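Long-range contact in DNA helicase assembly protein (Enterobacteria phage T4, PDB 1C1K), which loads the replicative helicase onto fork DNA covered by single-stranded DNA-binding protein during replication, recombination and repair of the phage genome: residues A[148-152]-A[182-186]. Residues are numbered along the deposited sequence; the frame is centred on the assembly and turned at random.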
loop_
_atom_site.group_PDB
_atom_site.type_symbol
_atom_site.label_atom_id
_atom_site.label_comp_id
_atom_site.label_asym_id
_atom_site.label_seq_id
_atom_site.Cartn_x
_atom_site.Cartn_y
_atom_site.Cartn_z
ATOM N N PHE A 148 8.888 10.019 -6.115
ATOM C CA PHE A 148 7.582 9.628 -6.634
ATOM C C PHE A 148 7.767 8.923 -7.976
ATOM O O PHE A 148 7.105 7.930 -8.262
ATOM C CB PHE A 148 6.681 10.848 -6.822
ATOM C CG PHE A 148 5.333 10.522 -7.425
ATOM C CD1 PHE A 148 4.624 9.394 -7.016
ATOM C CD2 PHE A 148 4.777 11.339 -8.404
ATOM C CE1 PHE A 148 3.385 9.088 -7.575
ATOM C CE2 PHE A 148 3.537 11.039 -8.968
ATOM C CZ PHE A 148 2.841 9.908 -8.550
ATOM N N LYS A 149 8.679 9.438 -8.800
ATOM C CA LYS A 149 8.943 8.849 -10.111
ATOM C C LYS A 149 9.434 7.418 -9.969
ATOM O O LYS A 149 9.094 6.557 -10.784
ATOM C CB LYS A 149 9.988 9.676 -10.874
ATOM C CG LYS A 149 9.427 10.901 -11.571
ATOM C CD LYS A 149 10.530 11.722 -12.223
ATOM C CE LYS A 149 10.012 13.058 -12.734
ATOM N NZ LYS A 149 8.807 12.915 -13.583
ATOM N N LEU A 150 10.233 7.163 -8.938
ATOM C CA LEU A 150 10.759 5.825 -8.707
ATOM C C LEU A 150 9.622 4.880 -8.330
ATOM O O LEU A 150 9.618 3.706 -8.709
ATOM C CB LEU A 150 11.824 5.854 -7.609
ATOM C CG LEU A 150 13.138 6.531 -8.027
ATOM C CD1 LEU A 150 14.072 6.648 -6.829
ATOM C CD2 LEU A 150 13.790 5.729 -9.150
ATOM N N LEU A 151 8.649 5.390 -7.584
ATOM C CA LEU A 151 7.516 4.560 -7.205
ATOM C C LEU A 151 6.708 4.250 -8.462
ATOM O O LEU A 151 6.287 3.114 -8.679
ATOM C CB LEU A 151 6.632 5.288 -6.191
ATOM C CG LEU A 151 5.316 4.591 -5.836
ATOM C CD1 LEU A 151 5.603 3.249 -5.172
ATOM C CD2 LEU A 151 4.505 5.496 -4.919
ATOM N N GLN A 152 6.500 5.269 -9.290
ATOM C CA GLN A 152 5.748 5.115 -10.528
ATOM C C GLN A 152 6.356 4.038 -11.417
ATOM O O GLN A 152 5.635 3.238 -12.013
ATOM C CB GLN A 152 5.728 6.435 -11.299
ATOM C CG GLN A 152 4.708 7.440 -10.810
ATOM C CD GLN A 152 4.756 8.730 -11.603
ATOM O OE1 GLN A 152 5.742 9.466 -11.553
ATOM N NE2 GLN A 152 3.691 9.010 -12.346
ATOM N N VAL A 182 -2.180 12.939 -11.307
ATOM C CA VAL A 182 -1.417 11.700 -11.250
ATOM C C VAL A 182 -0.893 11.452 -9.835
ATOM O O VAL A 182 -0.929 10.323 -9.348
ATOM C CB VAL A 182 -0.238 11.725 -12.245
ATOM C CG1 VAL A 182 0.645 10.509 -12.042
ATOM C CG2 VAL A 182 -0.769 11.746 -13.668
ATOM N N TRP A 183 -0.411 12.500 -9.170
ATOM C CA TRP A 183 0.094 12.335 -7.813
ATOM C C TRP A 183 -1.064 12.033 -6.877
ATOM O O TRP A 183 -0.984 11.123 -6.058
ATOM C CB TRP A 183 0.815 13.594 -7.319
ATOM C CG TRP A 183 0.939 13.621 -5.810
ATOM C CD1 TRP A 183 0.241 14.413 -4.944
ATOM C CD2 TRP A 183 1.749 12.758 -4.995
ATOM N NE1 TRP A 183 0.556 14.096 -3.644
ATOM C CE2 TRP A 183 1.480 13.084 -3.644
ATOM C CE3 TRP A 183 2.675 11.739 -5.274
ATOM C CZ2 TRP A 183 2.101 12.429 -2.576
ATOM C CZ3 TRP A 183 3.291 11.086 -4.207
ATOM C CH2 TRP A 183 3.001 11.434 -2.877
ATOM N N ASN A 184 -2.136 12.810 -6.998
ATOM C CA ASN A 184 -3.314 12.630 -6.156
ATOM C C ASN A 184 -3.818 11.188 -6.178
ATOM O O ASN A 184 -4.097 10.615 -5.129
ATOM C CB ASN A 184 -4.440 13.569 -6.599
ATOM C CG ASN A 184 -5.755 13.279 -5.882
ATOM O OD1 ASN A 184 -5.831 13.355 -4.656
ATOM N ND2 ASN A 184 -6.793 12.942 -6.648
ATOM N N ASN A 185 -3.939 10.607 -7.369
ATOM C CA ASN A 185 -4.410 9.230 -7.496
ATOM C C ASN A 185 -3.553 8.291 -6.648
ATOM O O ASN A 185 -4.070 7.409 -5.954
ATOM C CB ASN A 185 -4.361 8.787 -8.957
ATOM C CG ASN A 185 -5.139 9.713 -9.877
ATOM O OD1 ASN A 185 -4.940 9.703 -11.094
ATOM N ND2 ASN A 185 -6.030 10.515 -9.305
ATOM N N TYR A 186 -2.238 8.477 -6.710
ATOM C CA TYR A 186 -1.323 7.647 -5.936
ATOM C C TYR A 186 -1.398 8.020 -4.458
ATOM O O TYR A 186 -1.397 7.150 -3.588
ATOM C CB TYR A 186 0.115 7.831 -6.429
ATOM C CG TYR A 186 0.569 6.787 -7.423
ATOM C CD1 TYR A 186 0.405 6.985 -8.792
ATOM C CD2 TYR A 186 1.174 5.606 -6.995
ATOM C CE1 TYR A 186 0.834 6.034 -9.716
ATOM C CE2 TYR A 186 1.606 4.648 -7.911
ATOM C CZ TYR A 186 1.433 4.870 -9.268
ATOM O OH TYR A 186 1.865 3.930 -10.176
#
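An aromatic cluster of F148, W183 and Y186 joins helix 146-152 to helix 181-196 in the C-terminal part of this largely helical protein. F148 reaches across from its helix with CG anti to the backbone N (chi1 177°) and brings its ring against both aromatic side chains of helix 181-196. W183 meets it in a T-shaped stack: the benzene edge of the indole stands on the phenyl face, CE3 lying over the ring centre and 3.5 Å from F148 CD1, with the planes at 89°. Toward Y186 the phenyl ring turns its own edge, an offset edge-to-face pair with centroids 5.4 Å apart and F148 CE1 3.6 Å from Y186 CG. The two short helical segments cross at 70° with axes 11.9 Å apart, a wide separation bridged by these large side chains. Helix 158-168 joins the cluster through F161, which touches both L151 and W183, while W86 packs edge-to-face with Y186. L151 adds a methyl contact, CD2 to Y186 CD2 at 3.9 Å. On the phenyl face opposite W183, the Q152 amide carbon CD sits above the rim, and the extended glutamine chain carries NE2 to 3.4 Å from V182 CG1. V182 CG1 also lies 4.2 Å from F148 CZ, at the more exposed side of the contact. No hydrogen bond crosses between the segments; W183 NE1 is hydrogen-bonded to D175 OD2, on the pyrrole side of the indole, away from the F148 stack.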